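Local coordinates for fructooligosaccharide ABC transporter substrate-binding protein FusA (Streptococcus pneumoniae, PDB 5G62) that binds short- and long-chain fructooligosaccharides, preferring tetrasaccharides and larger, and serves as the substrate-binding component of the FusABC-MsmK ABC importer, at residues D208-G213 / N420-V425; H437-M442 / S476-I481. The protein carries 2 engineered substitutions. One frame throughout, in Å; residues are numbered along the deposited sequence.

Interaction 1: D208-G213 / N420-V425; sequences DHLVVG and NNYPRV
The two-stranded antiparallel sheet of strands 210-212 and 218-220 meets the loop 420-425, before helix 429-456, through Leu210 and Val212 on one side and Asn420 to Tyr422 on the other. No direct hydrogen bond joins the two backbones; water takes that place. Water 1 accepts from Val212 N and donates to Asn420 O at 2.7 Å, while water 2 accepts a hydrogen bond from Asn420 N (2.9 Å) and lies 2.8 Å from Val212 O.

Beside these waters the side-chain contact is mainly apolar. Val212 places CG1 anti to its backbone N (chi1 177°), near Asn420 CB at 4.0 Å, and its other branch, CG2, makes van der Waals contact with the backbone at Asn421 O (3.5 Å) and lies 4.1 Å from Tyr422 CD1. Leu210 CD1 sits over one face of the Tyr422 ring, toward the rim, 4.3 Å from CD1 of that ring; Pro423 CD lies over the opposite face. The phenol is held at its far end by Lys482 O, on helix 475-491. Leu210 and Val212 thus face the loop from one strand of a beta hairpin whose other strand supplies Asp219 and Phe220 to a calcium site.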
# COMPACT_ATOMS: atom_id res chain seq x y z
N ASP A 208 -7.72 0.86 7.36
CA ASP A 208 -8.08 1.86 8.37
C ASP A 208 -9.27 1.46 9.23
O ASP A 208 -9.54 2.13 10.22
CB ASP A 208 -8.41 3.20 7.69
CG ASP A 208 -7.22 3.78 6.93
OD1 ASP A 208 -6.10 3.67 7.42
OD2 ASP A 208 -7.42 4.32 5.86
N HIS A 209 -10.01 0.42 8.84
CA HIS A 209 -11.28 0.08 9.48
C HIS A 209 -12.25 1.26 9.43
O HIS A 209 -12.98 1.53 10.37
CB HIS A 209 -11.09 -0.42 10.92
CG HIS A 209 -10.06 -1.49 11.06
ND1 HIS A 209 -10.12 -2.69 10.36
CD2 HIS A 209 -8.91 -1.54 11.79
CE1 HIS A 209 -9.05 -3.41 10.64
NE2 HIS A 209 -8.30 -2.74 11.50
N LEU A 210 -12.26 1.96 8.30
CA LEU A 210 -12.98 3.22 8.19
C LEU A 210 -13.47 3.43 6.77
O LEU A 210 -12.66 3.56 5.84
CB LEU A 210 -12.07 4.38 8.60
CG LEU A 210 -12.12 5.13 9.91
CD1 LEU A 210 -11.56 6.57 9.66
CD2 LEU A 210 -13.50 5.16 10.51
N VAL A 211 -14.78 3.51 6.60
CA VAL A 211 -15.41 3.81 5.32
C VAL A 211 -16.34 5.01 5.52
O VAL A 211 -16.57 5.46 6.65
CB VAL A 211 -16.15 2.59 4.73
CG1 VAL A 211 -15.21 1.37 4.61
CG2 VAL A 211 -17.38 2.21 5.59
N VAL A 212 -16.89 5.54 4.44
CA VAL A 212 -17.73 6.73 4.48
C VAL A 212 -19.07 6.35 3.86
O VAL A 212 -19.12 5.98 2.69
CB VAL A 212 -17.09 7.91 3.73
CG1 VAL A 212 -18.06 9.11 3.73
CG2 VAL A 212 -15.70 8.29 4.36
N GLY A 213 -20.12 6.39 4.66
CA GLY A 213 -21.45 6.11 4.15
C GLY A 213 -21.91 7.16 3.15
O GLY A 213 -21.40 8.28 3.09
N ASN A 420 -18.05 8.11 -1.69
CA ASN A 420 -16.85 8.66 -1.09
C ASN A 420 -16.02 7.60 -0.36
O ASN A 420 -16.55 6.59 0.11
CB ASN A 420 -17.22 9.78 -0.13
CG ASN A 420 -17.72 11.02 -0.86
OD1 ASN A 420 -18.89 11.35 -0.78
ND2 ASN A 420 -16.84 11.68 -1.61
N ASN A 421 -14.72 7.84 -0.29
CA ASN A 421 -13.87 7.23 0.73
C ASN A 421 -13.31 8.34 1.67
O ASN A 421 -13.79 9.48 1.68
CB ASN A 421 -12.79 6.35 0.07
CG ASN A 421 -11.78 7.15 -0.80
OD1 ASN A 421 -11.89 8.38 -0.95
ND2 ASN A 421 -10.77 6.44 -1.34
N TYR A 422 -12.37 7.97 2.52
CA TYR A 422 -11.95 8.91 3.54
C TYR A 422 -10.77 9.75 3.00
O TYR A 422 -9.77 9.18 2.55
CB TYR A 422 -11.57 8.19 4.85
CG TYR A 422 -11.47 9.16 5.99
CD1 TYR A 422 -12.60 9.52 6.74
CD2 TYR A 422 -10.27 9.80 6.27
CE1 TYR A 422 -12.51 10.47 7.77
CE2 TYR A 422 -10.18 10.75 7.25
CZ TYR A 422 -11.29 11.09 8.01
OH TYR A 422 -11.15 12.06 8.99
N PRO A 423 -10.89 11.07 2.99
CA PRO A 423 -9.85 11.90 2.38
C PRO A 423 -8.58 11.90 3.21
O PRO A 423 -8.57 11.58 4.39
CB PRO A 423 -10.48 13.30 2.35
CG PRO A 423 -11.37 13.32 3.47
CD PRO A 423 -11.91 11.89 3.64
N ARG A 424 -7.51 12.31 2.55
CA ARG A 424 -6.19 12.44 3.15
C ARG A 424 -6.17 13.81 3.82
O ARG A 424 -5.98 14.83 3.16
CB ARG A 424 -5.12 12.31 2.06
CG ARG A 424 -3.69 12.19 2.60
CD ARG A 424 -3.50 11.04 3.56
NE ARG A 424 -3.94 9.76 3.00
CZ ARG A 424 -3.21 8.94 2.22
NH1 ARG A 424 -1.96 9.24 1.86
NH2 ARG A 424 -3.74 7.80 1.80
N VAL A 425 -6.40 13.84 5.12
CA VAL A 425 -6.46 15.08 5.87
C VAL A 425 -5.15 15.26 6.63
O VAL A 425 -4.36 14.34 6.78
CB VAL A 425 -7.66 15.11 6.84
CG1 VAL A 425 -8.93 14.92 6.06
CG2 VAL A 425 -7.49 14.04 7.97
O HOH W 1 -16.04 4.49 1.73
O HOH W 2 -19.87 7.29 0.36
O HOH W 3 -20.56 10.40 0.92

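Interaction 2: H437-M442 / S476-I481; sequences HIEADM and SDYLAI
Hydrogen bonding between helices 429-456 and 475-491 rests here on Tyr478 and Glu439. The phenol OH donates to Glu439 OE2 over 2.8 Å, using the anti lone pair of that oxygen, the one turned away from OE1. The carboxylate oxygen approaches at the edge of the ring, near its plane, yet the two flat groups are inclined by 46°. Although the CB of Glu439 does not face the other helix, its chain runs extended beyond CG and carries the acid to the hydroxyl, with CG passing 3.7 Å from Tyr478 CE1.

Met442 supplies the aromatic contact. Its CE stands 3.9 Å from the centroid of the Tyr478 ring, almost exactly on the normal, a CH-pi contact over the centre of one face. A bend at chi3 (32°) turns the methyl onto the ring, and SD follows obliquely at 5.1 Å from that centroid in a Met-aromatic contact.

Both helices belong to the helical C-terminal end of this solute-binding protein, linked through helix 459-472. The short segments cross at -127°, their axes 10.8 Å apart at closest approach.

Apolar packing centres on Ile438. Its CG2 lies 3.9 Å from Tyr478 CD1, and its CD1 reaches the start of the same side chain, 4.0 Å from Tyr478 CB. Ile435, one turn earlier on helix 429-456, also touches Tyr478, while Met442 packs against Phe220 of the calcium-binding hairpin.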
# COMPACT_ATOMS: atom_id res chain seq x y z
N HIS A 437 -2.72 7.98 20.70
CA HIS A 437 -2.90 7.26 21.96
C HIS A 437 -3.99 6.21 21.84
O HIS A 437 -3.85 5.12 22.38
CB HIS A 437 -3.28 8.19 23.13
CG HIS A 437 -2.13 8.97 23.70
ND1 HIS A 437 -1.51 9.98 23.00
CD2 HIS A 437 -1.53 8.91 24.91
CE1 HIS A 437 -0.55 10.49 23.75
NE2 HIS A 437 -0.55 9.87 24.92
N ILE A 438 -5.10 6.54 21.17
CA ILE A 438 -6.17 5.57 20.98
C ILE A 438 -5.69 4.42 20.11
O ILE A 438 -5.91 3.25 20.45
CB ILE A 438 -7.44 6.23 20.40
CG1 ILE A 438 -8.00 7.26 21.40
CG2 ILE A 438 -8.49 5.16 20.02
CD1 ILE A 438 -9.03 8.18 20.82
N GLU A 439 -5.00 4.72 19.01
CA GLU A 439 -4.55 3.67 18.11
C GLU A 439 -3.50 2.76 18.72
O GLU A 439 -3.41 1.60 18.31
CB GLU A 439 -4.04 4.25 16.80
CG GLU A 439 -5.18 4.79 15.93
CD GLU A 439 -4.71 5.29 14.58
OE1 GLU A 439 -3.49 5.35 14.37
OE2 GLU A 439 -5.56 5.63 13.73
N ALA A 440 -2.71 3.25 19.68
CA ALA A 440 -1.77 2.40 20.39
C ALA A 440 -2.48 1.23 21.09
O ALA A 440 -1.92 0.15 21.19
CB ALA A 440 -0.97 3.22 21.42
N ASP A 441 -3.71 1.43 21.59
CA ASP A 441 -4.49 0.29 22.06
C ASP A 441 -5.22 -0.42 20.92
O ASP A 441 -5.13 -1.65 20.78
CB ASP A 441 -5.52 0.74 23.11
CG ASP A 441 -4.88 1.23 24.40
OD1 ASP A 441 -3.93 0.61 24.91
OD2 ASP A 441 -5.38 2.23 24.92
N MET A 442 -5.96 0.33 20.11
CA MET A 442 -6.99 -0.26 19.25
C MET A 442 -6.41 -1.16 18.16
O MET A 442 -6.93 -2.25 17.93
CB MET A 442 -7.84 0.82 18.61
CG MET A 442 -9.28 0.69 18.96
SD MET A 442 -10.34 2.02 18.47
CE MET A 442 -9.58 2.57 16.96
N SER A 476 -15.46 6.06 20.57
CA SER A 476 -16.40 7.10 20.18
C SER A 476 -15.72 8.48 20.04
O SER A 476 -16.12 9.27 19.17
CB SER A 476 -17.55 7.17 21.17
OG SER A 476 -17.11 7.77 22.36
N ASP A 477 -14.70 8.76 20.84
CA ASP A 477 -13.89 9.97 20.62
C ASP A 477 -13.13 9.90 19.30
O ASP A 477 -13.04 10.89 18.56
CB ASP A 477 -12.86 10.15 21.74
CG ASP A 477 -13.47 10.61 23.04
OD1 ASP A 477 -14.67 10.93 23.10
OD2 ASP A 477 -12.70 10.68 24.01
N TYR A 478 -12.54 8.74 19.03
CA TYR A 478 -11.83 8.48 17.80
C TYR A 478 -12.70 8.78 16.59
O TYR A 478 -12.30 9.50 15.67
CB TYR A 478 -11.37 7.03 17.80
CG TYR A 478 -10.62 6.60 16.58
CD1 TYR A 478 -9.23 6.71 16.55
CD2 TYR A 478 -11.28 6.02 15.49
CE1 TYR A 478 -8.52 6.30 15.46
CE2 TYR A 478 -10.56 5.59 14.36
CZ TYR A 478 -9.16 5.73 14.37
OH TYR A 478 -8.35 5.34 13.34
N LEU A 479 -13.91 8.22 16.58
CA LEU A 479 -14.86 8.42 15.49
C LEU A 479 -15.29 9.89 15.37
O LEU A 479 -15.39 10.43 14.26
CB LEU A 479 -16.08 7.54 15.70
CG LEU A 479 -16.93 7.20 14.47
CD1 LEU A 479 -16.09 6.68 13.34
CD2 LEU A 479 -18.01 6.18 14.86
N ALA A 480 -15.57 10.53 16.49
CA ALA A 480 -15.93 11.94 16.46
C ALA A 480 -14.81 12.80 15.82
O ALA A 480 -15.10 13.71 15.05
CB ALA A 480 -16.27 12.41 17.86
N ILE A 481 -13.55 12.51 16.11
CA ILE A 481 -12.45 13.24 15.48
C ILE A 481 -12.39 12.98 13.97
O ILE A 481 -12.24 13.92 13.18
CB ILE A 481 -11.12 12.90 16.16
CG1 ILE A 481 -11.09 13.49 17.57
CG2 ILE A 481 -9.91 13.42 15.33
CD1 ILE A 481 -9.95 13.03 18.38

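Overall arrangement
Interaction 1 and interaction 2 lie on the same side of the chain's centre, with their own centres about 15 Å apart, and they touch where Leu210 CD2 meets Leu479 CD1 at 4.1 Å. Along the sequence they come in series: 208-213 pairs with 420-425 before helix 429-456 begins, and that helix then pairs with 475-491. The last helix ties them together, since its Tyr485 and Tyr486 reach the residues of interaction 1. Strand 218-220 lies beside both, through Val218 and Phe220. The general lesson is that sequence-distant elements can converge on one small hairpin: here a late loop and two C-terminal helices pack against a hairpin that contributes to a calcium site.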